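Local coordinates for protein TSC1 N-terminal domain (Chaetomium thermophilum, PDB 7A0M) that probably binds phosphatidylinositol phosphates of the lysosomal membrane as part of TSC1, helping to bring the TSC complex there to regulate mTORC1, at residues Y334-V339 / P380-Y385; N272-L277 / P321-Y326; K98-V103 / N146-R151; D184-M189 / L224-F229. One frame throughout, in Å; residues are numbered along the deposited sequence.

Contact 1: Y334-V339 / P380-Y385; sequences YPINFV and PNFYEY
The ring of F382 receives three apolar side chains from the first turn and a half of helix 335-343. I336 CG1 makes a CH-pi contact, sitting 3.7 Å above the F382 ring plane and displaced toward the rim. V339 meets the same ring tip to tip, its CG2 lying in the plane 3.8 Å from F382 CZ, while P335 CB approaches F382 CE2 obliquely at 3.9 Å. A second kind of contact sets carbon against polar groups. I336 CD1, carried outward by an extended side chain (chi2 176°), stands 3.2 Å from Y385 O and 3.5 Å from N381 O. Within the 3-10 turn, the carbonyl of N381 takes backbone hydrogen bonds from the N-H groups of E384 and Y385. The P335 ring and the N381 side chain cross at about a right angle, with P335 CD 3.6 Å from N381 ND2. That amide nitrogen is hydrogen-bonded to OE1 of E390, outside the two segments, an atom that also takes the N-H of I336. L378 of the second subunit packs on V339 and F382, and the F382 rings of the two subunits meet. A helix start resting on a 3-10 turn thus forms part of a homodimer interface.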
# COMPACT_ATOMS: atom_id res chain seq x y z
N TYR B 334 -2.54 -14.11 4.35
CA TYR B 334 -3.96 -14.19 4.00
C TYR B 334 -4.56 -12.79 3.98
O TYR B 334 -5.36 -12.42 4.85
CB TYR B 334 -4.72 -15.10 4.97
CG TYR B 334 -4.30 -16.55 4.88
CD1 TYR B 334 -3.25 -17.05 5.65
CD2 TYR B 334 -4.96 -17.43 4.02
CE1 TYR B 334 -2.87 -18.37 5.56
CE2 TYR B 334 -4.58 -18.75 3.93
CZ TYR B 334 -3.54 -19.22 4.70
OH TYR B 334 -3.16 -20.54 4.62
N PRO B 335 -4.18 -11.97 2.99
CA PRO B 335 -4.68 -10.59 2.96
C PRO B 335 -6.18 -10.48 2.75
O PRO B 335 -6.84 -9.69 3.44
CB PRO B 335 -3.91 -9.97 1.78
CG PRO B 335 -3.58 -11.14 0.91
CD PRO B 335 -3.30 -12.27 1.85
N ILE B 336 -6.74 -11.26 1.82
CA ILE B 336 -8.16 -11.13 1.51
C ILE B 336 -9.02 -11.52 2.71
O ILE B 336 -10.02 -10.87 3.02
CB ILE B 336 -8.51 -11.97 0.26
CG1 ILE B 336 -7.64 -11.54 -0.92
CG2 ILE B 336 -9.98 -11.82 -0.08
CD1 ILE B 336 -7.84 -12.37 -2.16
N ASN B 337 -8.64 -12.60 3.41
CA ASN B 337 -9.35 -12.98 4.62
C ASN B 337 -9.11 -11.99 5.75
O ASN B 337 -10.00 -11.75 6.57
CB ASN B 337 -8.95 -14.39 5.05
CG ASN B 337 -9.60 -15.46 4.20
OD1 ASN B 337 -10.65 -16.00 4.54
ND2 ASN B 337 -8.97 -15.78 3.07
N PHE B 338 -7.91 -11.40 5.82
CA PHE B 338 -7.60 -10.47 6.90
C PHE B 338 -8.41 -9.18 6.77
O PHE B 338 -9.03 -8.72 7.74
CB PHE B 338 -6.10 -10.16 6.92
CG PHE B 338 -5.65 -9.41 8.14
CD1 PHE B 338 -6.36 -9.50 9.33
CD2 PHE B 338 -4.52 -8.61 8.10
CE1 PHE B 338 -5.95 -8.81 10.45
CE2 PHE B 338 -4.10 -7.92 9.22
CZ PHE B 338 -4.82 -8.01 10.40
N VAL B 339 -8.41 -8.58 5.57
CA VAL B 339 -9.16 -7.34 5.39
C VAL B 339 -10.66 -7.60 5.46
O VAL B 339 -11.43 -6.70 5.81
CB VAL B 339 -8.76 -6.66 4.07
CG1 VAL B 339 -7.26 -6.45 4.00
CG2 VAL B 339 -9.25 -7.46 2.87
N PRO B 380 -0.61 -8.90 -4.03
CA PRO B 380 -0.89 -9.58 -5.31
C PRO B 380 -2.07 -10.54 -5.25
O PRO B 380 -2.64 -10.84 -6.30
CB PRO B 380 0.42 -10.31 -5.62
CG PRO B 380 1.45 -9.64 -4.80
CD PRO B 380 0.77 -9.12 -3.57
N ASN B 381 -2.44 -11.03 -4.06
CA ASN B 381 -3.58 -11.94 -3.96
C ASN B 381 -4.86 -11.29 -4.45
O ASN B 381 -5.76 -11.98 -4.94
CB ASN B 381 -3.75 -12.40 -2.51
CG ASN B 381 -2.79 -13.52 -2.14
OD1 ASN B 381 -1.75 -13.70 -2.78
ND2 ASN B 381 -3.14 -14.28 -1.11
N PHE B 382 -4.96 -9.96 -4.34
CA PHE B 382 -6.16 -9.27 -4.80
C PHE B 382 -6.31 -9.33 -6.32
O PHE B 382 -7.39 -9.03 -6.83
CB PHE B 382 -6.15 -7.82 -4.30
CG PHE B 382 -6.37 -7.69 -2.82
CD1 PHE B 382 -7.63 -7.86 -2.27
CD2 PHE B 382 -5.31 -7.38 -1.97
CE1 PHE B 382 -7.83 -7.74 -0.90
CE2 PHE B 382 -5.51 -7.27 -0.61
CZ PHE B 382 -6.77 -7.45 -0.07
N TYR B 383 -5.25 -9.71 -7.04
CA TYR B 383 -5.31 -9.96 -8.47
C TYR B 383 -5.50 -11.43 -8.81
O TYR B 383 -5.59 -11.77 -9.99
CB TYR B 383 -3.99 -9.59 -9.15
CG TYR B 383 -3.60 -8.15 -9.31
CD1 TYR B 383 -4.51 -7.12 -9.11
CD2 TYR B 383 -2.31 -7.81 -9.67
CE1 TYR B 383 -4.13 -5.80 -9.27
CE2 TYR B 383 -1.92 -6.51 -9.83
CZ TYR B 383 -2.83 -5.50 -9.63
OH TYR B 383 -2.42 -4.21 -9.79
N GLU B 384 -5.58 -12.30 -7.81
CA GLU B 384 -5.37 -13.70 -8.14
C GLU B 384 -6.39 -14.62 -7.49
O GLU B 384 -6.74 -15.66 -8.05
CB GLU B 384 -3.93 -14.06 -7.75
CG GLU B 384 -3.37 -15.32 -8.36
CD GLU B 384 -1.85 -15.30 -8.38
OE1 GLU B 384 -1.27 -14.27 -7.96
OE2 GLU B 384 -1.24 -16.29 -8.81
N TYR B 385 -6.87 -14.25 -6.30
CA TYR B 385 -7.69 -15.14 -5.50
C TYR B 385 -8.96 -14.44 -5.05
O TYR B 385 -9.05 -13.21 -5.03
CB TYR B 385 -6.92 -15.64 -4.27
CG TYR B 385 -5.63 -16.34 -4.63
CD1 TYR B 385 -5.63 -17.64 -5.11
CD2 TYR B 385 -4.41 -15.69 -4.51
CE1 TYR B 385 -4.46 -18.28 -5.45
CE2 TYR B 385 -3.23 -16.32 -4.85
CZ TYR B 385 -3.26 -17.62 -5.32
OH TYR B 385 -2.09 -18.25 -5.66

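Contact 2: N272-L277 / P321-Y326; sequences NIYARL and PYLPEY
Y326 and L323, in the first turn of helix 323-333, both point toward helix 267-278 and set CG anti to the backbone N (chi1 -172° and -178°). The ring of Y326 reaches the backbone of that helix: Y274 N lies in the ring plane at its edge, and Y274 CB is 3.7 Å from Y326 CE2. I273 crosses the tyrosine at about a right angle, touching it more loosely with CG2 4.1 Å from Y326 CE2. The hydroxyl of Y326 is not left in this apolar setting without a partner, because it bonds to the carbonyl oxygen of L270, one turn earlier on the helix it faces.

L323 inserts one methyl between two side chains. Its CD1 lies 3.8 Å from Y274 CD1 and 3.9 Å from L277 CB, and the other branch, CD2, packs 3.7 Å from L277 O. Y274 also has CG anti to the backbone N (chi1 164°), and the Y274 and L323 side chains cross at about a right angle; the Y274 hydroxyl is hydrogen-bonded to S369 OG on helix 357-373. F372 of that helix packs on Y274, and V245 of helix 242-255 on L277. This buried contact joins helices 267-278 and 323-333 of an all-helical, solenoid-like domain, with both tyrosine hydroxyls hydrogen-bonded to neighbouring helices.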
# COMPACT_ATOMS: atom_id res chain seq x y z
N ASN B 272 -8.75 -12.73 15.84
CA ASN B 272 -9.22 -12.24 17.13
C ASN B 272 -8.06 -11.80 18.02
O ASN B 272 -8.20 -10.85 18.80
CB ASN B 272 -10.05 -13.30 17.84
CG ASN B 272 -11.42 -13.49 17.20
OD1 ASN B 272 -11.93 -12.60 16.52
ND2 ASN B 272 -12.03 -14.65 17.43
N ILE B 273 -6.92 -12.49 17.93
CA ILE B 273 -5.74 -12.08 18.69
C ILE B 273 -5.28 -10.69 18.25
O ILE B 273 -4.94 -9.85 19.09
CB ILE B 273 -4.61 -13.12 18.53
CG1 ILE B 273 -4.98 -14.41 19.27
CG2 ILE B 273 -3.29 -12.56 19.05
CD1 ILE B 273 -3.99 -15.53 19.06
N TYR B 274 -5.28 -10.43 16.94
CA TYR B 274 -4.92 -9.10 16.46
C TYR B 274 -5.85 -8.03 17.01
O TYR B 274 -5.40 -6.96 17.42
CB TYR B 274 -4.93 -9.08 14.93
CG TYR B 274 -4.95 -7.68 14.35
CD1 TYR B 274 -3.79 -6.93 14.24
CD2 TYR B 274 -6.14 -7.11 13.90
CE1 TYR B 274 -3.81 -5.66 13.71
CE2 TYR B 274 -6.17 -5.84 13.38
CZ TYR B 274 -5.00 -5.12 13.28
OH TYR B 274 -5.03 -3.84 12.75
N ALA B 275 -7.16 -8.31 17.02
CA ALA B 275 -8.12 -7.33 17.51
C ALA B 275 -7.93 -7.07 19.00
O ALA B 275 -8.07 -5.93 19.46
CB ALA B 275 -9.55 -7.80 17.23
N ARG B 276 -7.62 -8.11 19.78
CA ARG B 276 -7.38 -7.92 21.21
C ARG B 276 -6.16 -7.05 21.45
O ARG B 276 -6.20 -6.11 22.26
CB ARG B 276 -7.22 -9.27 21.90
CG ARG B 276 -7.07 -9.14 23.41
CD ARG B 276 -6.31 -10.30 24.03
NE ARG B 276 -6.29 -10.20 25.49
CZ ARG B 276 -5.40 -10.80 26.27
NH1 ARG B 276 -4.43 -11.53 25.73
NH2 ARG B 276 -5.46 -10.65 27.58
N LEU B 277 -5.06 -7.35 20.76
CA LEU B 277 -3.83 -6.58 20.95
C LEU B 277 -3.97 -5.17 20.40
O LEU B 277 -3.30 -4.25 20.87
CB LEU B 277 -2.65 -7.29 20.30
CG LEU B 277 -2.46 -8.76 20.71
CD1 LEU B 277 -1.15 -9.31 20.17
CD2 LEU B 277 -2.54 -8.91 22.22
N PRO B 321 4.56 -4.06 21.50
CA PRO B 321 5.52 -3.55 20.51
C PRO B 321 5.52 -4.29 19.19
O PRO B 321 5.70 -3.67 18.13
CB PRO B 321 6.87 -3.68 21.23
CG PRO B 321 6.53 -3.69 22.69
CD PRO B 321 5.20 -4.39 22.79
N TYR B 322 5.33 -5.61 19.21
CA TYR B 322 5.43 -6.43 18.00
C TYR B 322 4.13 -6.51 17.22
O TYR B 322 4.05 -7.29 16.26
CB TYR B 322 5.92 -7.83 18.36
CG TYR B 322 6.95 -8.38 17.39
CD1 TYR B 322 8.21 -7.82 17.29
CD2 TYR B 322 6.65 -9.48 16.59
CE1 TYR B 322 9.15 -8.32 16.41
CE2 TYR B 322 7.59 -9.99 15.71
CZ TYR B 322 8.83 -9.40 15.62
OH TYR B 322 9.77 -9.90 14.74
N LEU B 323 3.11 -5.75 17.61
CA LEU B 323 1.85 -5.76 16.86
C LEU B 323 2.00 -5.37 15.39
O LEU B 323 1.36 -6.02 14.55
CB LEU B 323 0.84 -4.85 17.56
CG LEU B 323 -0.56 -4.78 16.93
CD1 LEU B 323 -1.20 -6.16 16.88
CD2 LEU B 323 -1.44 -3.79 17.67
N PRO B 324 2.78 -4.34 15.01
CA PRO B 324 2.91 -4.04 13.57
C PRO B 324 3.44 -5.20 12.75
O PRO B 324 2.96 -5.43 11.63
CB PRO B 324 3.88 -2.85 13.55
CG PRO B 324 3.72 -2.21 14.88
CD PRO B 324 3.47 -3.33 15.84
N GLU B 325 4.43 -5.94 13.27
CA GLU B 325 4.93 -7.10 12.55
C GLU B 325 3.88 -8.19 12.44
O GLU B 325 3.89 -8.97 11.47
CB GLU B 325 6.19 -7.63 13.23
CG GLU B 325 7.38 -6.68 13.21
CD GLU B 325 7.30 -5.59 14.26
OE1 GLU B 325 6.24 -5.46 14.91
OE2 GLU B 325 8.29 -4.86 14.44
N TYR B 326 2.97 -8.27 13.41
CA TYR B 326 1.89 -9.26 13.34
C TYR B 326 0.91 -8.91 12.23
O TYR B 326 0.43 -9.80 11.52
CB TYR B 326 1.19 -9.36 14.69
CG TYR B 326 0.18 -10.49 14.78
CD1 TYR B 326 0.49 -11.76 14.32
CD2 TYR B 326 -1.08 -10.28 15.33
CE1 TYR B 326 -0.42 -12.79 14.41
CE2 TYR B 326 -2.00 -11.30 15.42
CZ TYR B 326 -1.67 -12.56 14.96
OH TYR B 326 -2.58 -13.58 15.04

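Contact 3: K98-V103 / N146-R151; sequences KLLDPV and NRLLVR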
# COMPACT_ATOMS: atom_id res chain seq x y z
N LYS B 98 24.24 -39.00 35.16
CA LYS B 98 25.02 -39.00 36.39
C LYS B 98 26.05 -37.87 36.42
O LYS B 98 26.34 -37.33 37.50
CB LYS B 98 25.68 -40.36 36.55
CG LYS B 98 26.43 -40.61 37.84
CD LYS B 98 26.98 -42.02 37.80
CE LYS B 98 27.63 -42.41 39.11
NZ LYS B 98 26.68 -42.36 40.25
N LEU B 99 26.59 -37.49 35.27
CA LEU B 99 27.64 -36.48 35.20
C LEU B 99 27.12 -35.07 34.96
O LEU B 99 27.91 -34.12 35.02
CB LEU B 99 28.64 -36.82 34.09
CG LEU B 99 29.35 -38.18 34.16
CD1 LEU B 99 30.48 -38.24 33.15
CD2 LEU B 99 29.86 -38.45 35.56
N LEU B 100 25.82 -34.90 34.68
CA LEU B 100 25.30 -33.59 34.30
C LEU B 100 25.57 -32.54 35.37
O LEU B 100 26.25 -31.54 35.13
CB LEU B 100 23.80 -33.69 34.00
CG LEU B 100 23.14 -32.37 33.60
CD1 LEU B 100 23.82 -31.79 32.36
CD2 LEU B 100 21.66 -32.56 33.35
N ASP B 101 25.04 -32.76 36.58
CA ASP B 101 25.17 -31.79 37.66
C ASP B 101 26.62 -31.61 38.12
O ASP B 101 27.02 -30.47 38.39
CB ASP B 101 24.28 -32.20 38.84
CG ASP B 101 22.81 -32.04 38.55
OD1 ASP B 101 22.47 -31.12 37.77
OD2 ASP B 101 21.99 -32.81 39.08
N PRO B 102 27.43 -32.67 38.24
CA PRO B 102 28.85 -32.44 38.53
C PRO B 102 29.56 -31.58 37.50
O PRO B 102 30.40 -30.75 37.87
CB PRO B 102 29.43 -33.87 38.58
CG PRO B 102 28.29 -34.71 39.00
CD PRO B 102 27.08 -34.11 38.34
N VAL B 103 29.25 -31.76 36.22
CA VAL B 103 29.87 -30.92 35.19
C VAL B 103 29.36 -29.49 35.28
O VAL B 103 30.15 -28.54 35.20
CB VAL B 103 29.62 -31.53 33.79
CG1 VAL B 103 29.91 -30.50 32.71
CG2 VAL B 103 30.48 -32.77 33.59
N ASN B 146 14.18 -32.70 29.49
CA ASN B 146 13.59 -32.29 30.76
C ASN B 146 14.65 -32.02 31.81
O ASN B 146 14.54 -31.07 32.59
CB ASN B 146 12.60 -33.34 31.26
CG ASN B 146 11.31 -33.35 30.47
OD1 ASN B 146 10.96 -32.38 29.81
ND2 ASN B 146 10.57 -34.45 30.57
N ARG B 147 15.69 -32.86 31.86
CA ARG B 147 16.80 -32.60 32.77
C ARG B 147 17.49 -31.29 32.44
O ARG B 147 17.80 -30.49 33.34
CB ARG B 147 17.80 -33.76 32.71
CG ARG B 147 17.45 -34.91 33.64
CD ARG B 147 17.96 -34.64 35.04
NE ARG B 147 19.30 -35.18 35.24
CZ ARG B 147 20.20 -34.66 36.06
NH1 ARG B 147 19.92 -33.57 36.75
NH2 ARG B 147 21.40 -35.23 36.18
N LEU B 148 17.72 -31.03 31.15
CA LEU B 148 18.31 -29.76 30.75
C LEU B 148 17.37 -28.59 31.00
O LEU B 148 17.80 -27.52 31.44
CB LEU B 148 18.69 -29.82 29.27
CG LEU B 148 19.77 -30.82 28.85
CD1 LEU B 148 20.03 -30.72 27.36
CD2 LEU B 148 21.05 -30.57 29.63
N LEU B 149 16.07 -28.78 30.73
CA LEU B 149 15.11 -27.70 30.89
C LEU B 149 15.00 -27.27 32.35
O LEU B 149 15.07 -26.08 32.66
CB LEU B 149 13.74 -28.13 30.36
CG LEU B 149 13.57 -28.06 28.85
CD1 LEU B 149 12.28 -28.73 28.43
CD2 LEU B 149 13.61 -26.62 28.39
N VAL B 150 14.81 -28.23 33.26
CA VAL B 150 14.65 -27.89 34.67
C VAL B 150 15.84 -27.10 35.18
O VAL B 150 15.69 -26.10 35.89
CB VAL B 150 14.42 -29.17 35.50
CG1 VAL B 150 14.88 -28.97 36.94
CG2 VAL B 150 12.96 -29.57 35.47
N ARG B 151 17.05 -27.51 34.81
CA ARG B 151 18.23 -26.76 35.21
C ARG B 151 18.33 -25.40 34.51
O ARG B 151 18.89 -24.45 35.07
CB ARG B 151 19.46 -27.63 34.98
CG ARG B 151 19.27 -28.91 35.75
CD ARG B 151 20.34 -29.12 36.78
NE ARG B 151 20.20 -30.42 37.41
CZ ARG B 151 19.27 -30.67 38.33
NH1 ARG B 151 18.43 -29.71 38.70
NH2 ARG B 151 19.19 -31.86 38.90
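D101 OD2 is gripped by two arginines one helical turn apart, R147 and R151, and the three residues form a salt-bridge network. The sound bond is that of R147, whose NH1 lies 3.2 Å from D101 OD2 and meets it from above the carboxylate plane. It is also the straighter, at 164° on hydrogen, and the oxygen lies in the guanidinium plane of R147. The syn lone pair of D101 OD2 faces R151 NH2 at 3.0 Å, although the oxygen is tilted from the R151 guanidinium plane and the angle on hydrogen is 130°. This second bond is doubtful in detail, since R151 NE comes too close to D101 OD1 and the placing of the whole group is uncertain. Two positive groups beside one carboxylate would be expected to favour its ionised form.

R147 is bent at chi2 (-84°) and chi3, and it and L100 slide past each other in opposite directions. L100 CD2 covers the centre of one face of the R147 guanidinium, 3.7 Å above its plane, and L100 CB lies 3.6 Å from R147 NH2. A separate apolar touch brings L100 CD1 to 4.1 Å from L148 CD2. R147 NE is also salt-bridged to D97, and R151 NH1 to E154.

The two helices run nearly parallel, their local axes 11.5 Å apart at closest approach. F117 of helix 113-125 packs on L100, L148 is buried against helix 168-183, and helix 185-196 touches N146, L149 and V150 of helix 142-153.

Contact 4: D184-M189 / L224-F229; sequences DPKGFM and LQTPLF
K186 and M189 meet T226 and L228 where the aspartate-capped N-terminal turn of helix 185-196 packs on the loop that leads into helix 228-238. The polar part of the contact is a single hydrogen bond, K186 NZ to Q225 O at 2.8 Å, with the amine lying above the carbonyl plane, 39° out of it. The lysine runs extended from CG to CE and turns only at its last torsion (chi4 45°), which sets NZ toward the carbonyl. The same NZ passes within 4.0 Å of T226 CB.

The apolar part is centred on M189, a selenomethionine. M189 CB and L228 CD2 are 3.8 Å apart, the two side chains crossing at about a right angle, and L228 CD2 also rests 3.9 Å from M189 O. T226 adds a looser touch of its CG2 on M189 CB, at 4.2 Å.

A second shell holds these groups in place. N190 OD1, one turn further along the helix, takes another hydrogen bond from K186 NZ, and N193 and V196 of the same helix continue the packing on L228. From helix 199-214, L209 also packs on L228. At the start of the helix, D184 occupies the N-cap position: G187 N reaches D184 OD1 at 3.1 Å, approaching from above the carboxylate plane, 64° out of it.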
# COMPACT_ATOMS: atom_id res chain seq x y z
N ASP B 184 15.78 -33.58 17.69
CA ASP B 184 14.39 -33.97 17.94
C ASP B 184 13.57 -32.70 18.15
O ASP B 184 13.29 -32.30 19.29
CB ASP B 184 14.29 -34.90 19.15
CG ASP B 184 12.88 -35.43 19.37
OD1 ASP B 184 12.05 -35.31 18.44
OD2 ASP B 184 12.61 -35.95 20.47
N PRO B 185 13.18 -32.03 17.06
CA PRO B 185 12.41 -30.78 17.21
C PRO B 185 11.06 -30.97 17.87
O PRO B 185 10.67 -30.15 18.71
CB PRO B 185 12.27 -30.28 15.76
CG PRO B 185 13.36 -30.99 15.00
CD PRO B 185 13.49 -32.32 15.65
N LYS B 186 10.32 -32.03 17.51
CA LYS B 186 9.03 -32.27 18.14
C LYS B 186 9.19 -32.57 19.62
O LYS B 186 8.42 -32.06 20.45
CB LYS B 186 8.31 -33.43 17.44
CG LYS B 186 7.01 -33.83 18.12
CD LYS B 186 6.24 -34.86 17.31
CE LYS B 186 5.10 -35.45 18.12
NZ LYS B 186 4.34 -34.40 18.86
N GLY B 187 10.18 -33.38 19.98
CA GLY B 187 10.43 -33.65 21.39
C GLY B 187 10.82 -32.41 22.17
O GLY B 187 10.47 -32.26 23.34
N PHE B 188 11.58 -31.51 21.53
CA PHE B 188 11.95 -30.27 22.19
C PHE B 188 10.73 -29.44 22.55
O PHE B 188 10.66 -28.85 23.64
CB PHE B 188 12.89 -29.45 21.30
CG PHE B 188 13.32 -28.15 21.91
CD1 PHE B 188 14.37 -28.09 22.81
CD2 PHE B 188 12.65 -26.97 21.60
CE1 PHE B 188 14.76 -26.89 23.37
CE2 PHE B 188 13.03 -25.77 22.16
CZ PHE B 188 14.09 -25.73 23.05
N MSE B 189 9.75 -29.38 21.66
CA MSE B 189 8.59 -28.52 21.85
C MSE B 189 7.52 -29.18 22.71
O MSE B 189 6.72 -28.49 23.36
CB MSE B 189 8.03 -28.09 20.49
CG MSE B 189 8.98 -27.20 19.71
SE MSE B 189 8.35 -26.66 17.95
CE MSE B 189 8.52 -28.37 17.03
N LEU B 224 2.62 -28.11 15.08
CA LEU B 224 1.17 -28.27 15.00
C LEU B 224 0.72 -29.62 15.52
O LEU B 224 -0.40 -29.75 16.02
CB LEU B 224 0.70 -28.06 13.56
CG LEU B 224 0.96 -26.67 13.00
CD1 LEU B 224 0.33 -26.52 11.63
CD2 LEU B 224 0.43 -25.61 13.95
N GLN B 225 1.58 -30.64 15.41
CA GLN B 225 1.33 -31.95 15.99
C GLN B 225 1.77 -32.04 17.45
O GLN B 225 2.06 -33.13 17.95
CB GLN B 225 2.01 -33.03 15.15
CG GLN B 225 1.43 -33.14 13.75
CD GLN B 225 2.20 -34.09 12.86
OE1 GLN B 225 2.88 -35.00 13.34
NE2 GLN B 225 2.10 -33.89 11.55
N THR B 226 1.82 -30.90 18.14
CA THR B 226 2.20 -30.80 19.54
C THR B 226 1.36 -29.70 20.17
O THR B 226 0.94 -28.76 19.47
CB THR B 226 3.70 -30.50 19.71
OG1 THR B 226 4.15 -30.96 20.99
CG2 THR B 226 3.98 -29.00 19.64
N PRO B 227 1.06 -29.79 21.47
CA PRO B 227 0.18 -28.79 22.10
C PRO B 227 0.80 -27.41 22.27
O PRO B 227 0.11 -26.51 22.77
CB PRO B 227 -0.12 -29.42 23.47
CG PRO B 227 1.01 -30.36 23.72
CD PRO B 227 1.39 -30.90 22.38
N LEU B 228 2.06 -27.20 21.88
CA LEU B 228 2.71 -25.91 22.14
C LEU B 228 2.05 -24.78 21.37
O LEU B 228 1.86 -23.68 21.91
CB LEU B 228 4.20 -26.00 21.81
CG LEU B 228 4.99 -24.71 22.08
CD1 LEU B 228 4.81 -24.27 23.52
CD2 LEU B 228 6.46 -24.91 21.76
N PHE B 229 1.70 -25.01 20.10
CA PHE B 229 1.14 -23.95 19.27
C PHE B 229 -0.16 -23.40 19.86
O PHE B 229 -0.35 -22.18 19.95
CB PHE B 229 0.90 -24.46 17.85
CG PHE B 229 0.52 -23.38 16.87
CD1 PHE B 229 1.46 -22.47 16.43
CD2 PHE B 229 -0.78 -23.27 16.41
CE1 PHE B 229 1.11 -21.47 15.53
CE2 PHE B 229 -1.13 -22.28 15.52
CZ PHE B 229 -0.19 -21.38 15.07

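Read from the N terminus, the contacts follow in series as 3, 4, 2 and 1, and none nests in or crosses another. Contact 3 closes the connection from helix 89-105 to helix 142-153, and contact 4 that from helix 185-196 to helix 228-238; their nearest atoms are about 5 Å apart. Contact 2 then closes a long excursion between helices 267-278 and 323-333, about half unmodelled, whose modelled part is almost without helix. Contact 1 ties the next helix, 335-343, to the loop before helix 389-392. Contacts 1 and 2 touch directly, with F338 CE1 3.8 Å from Y274 CD2. Contacts 1 and 3 lie on opposite sides of the chain's centre, their own centres about 49 Å apart.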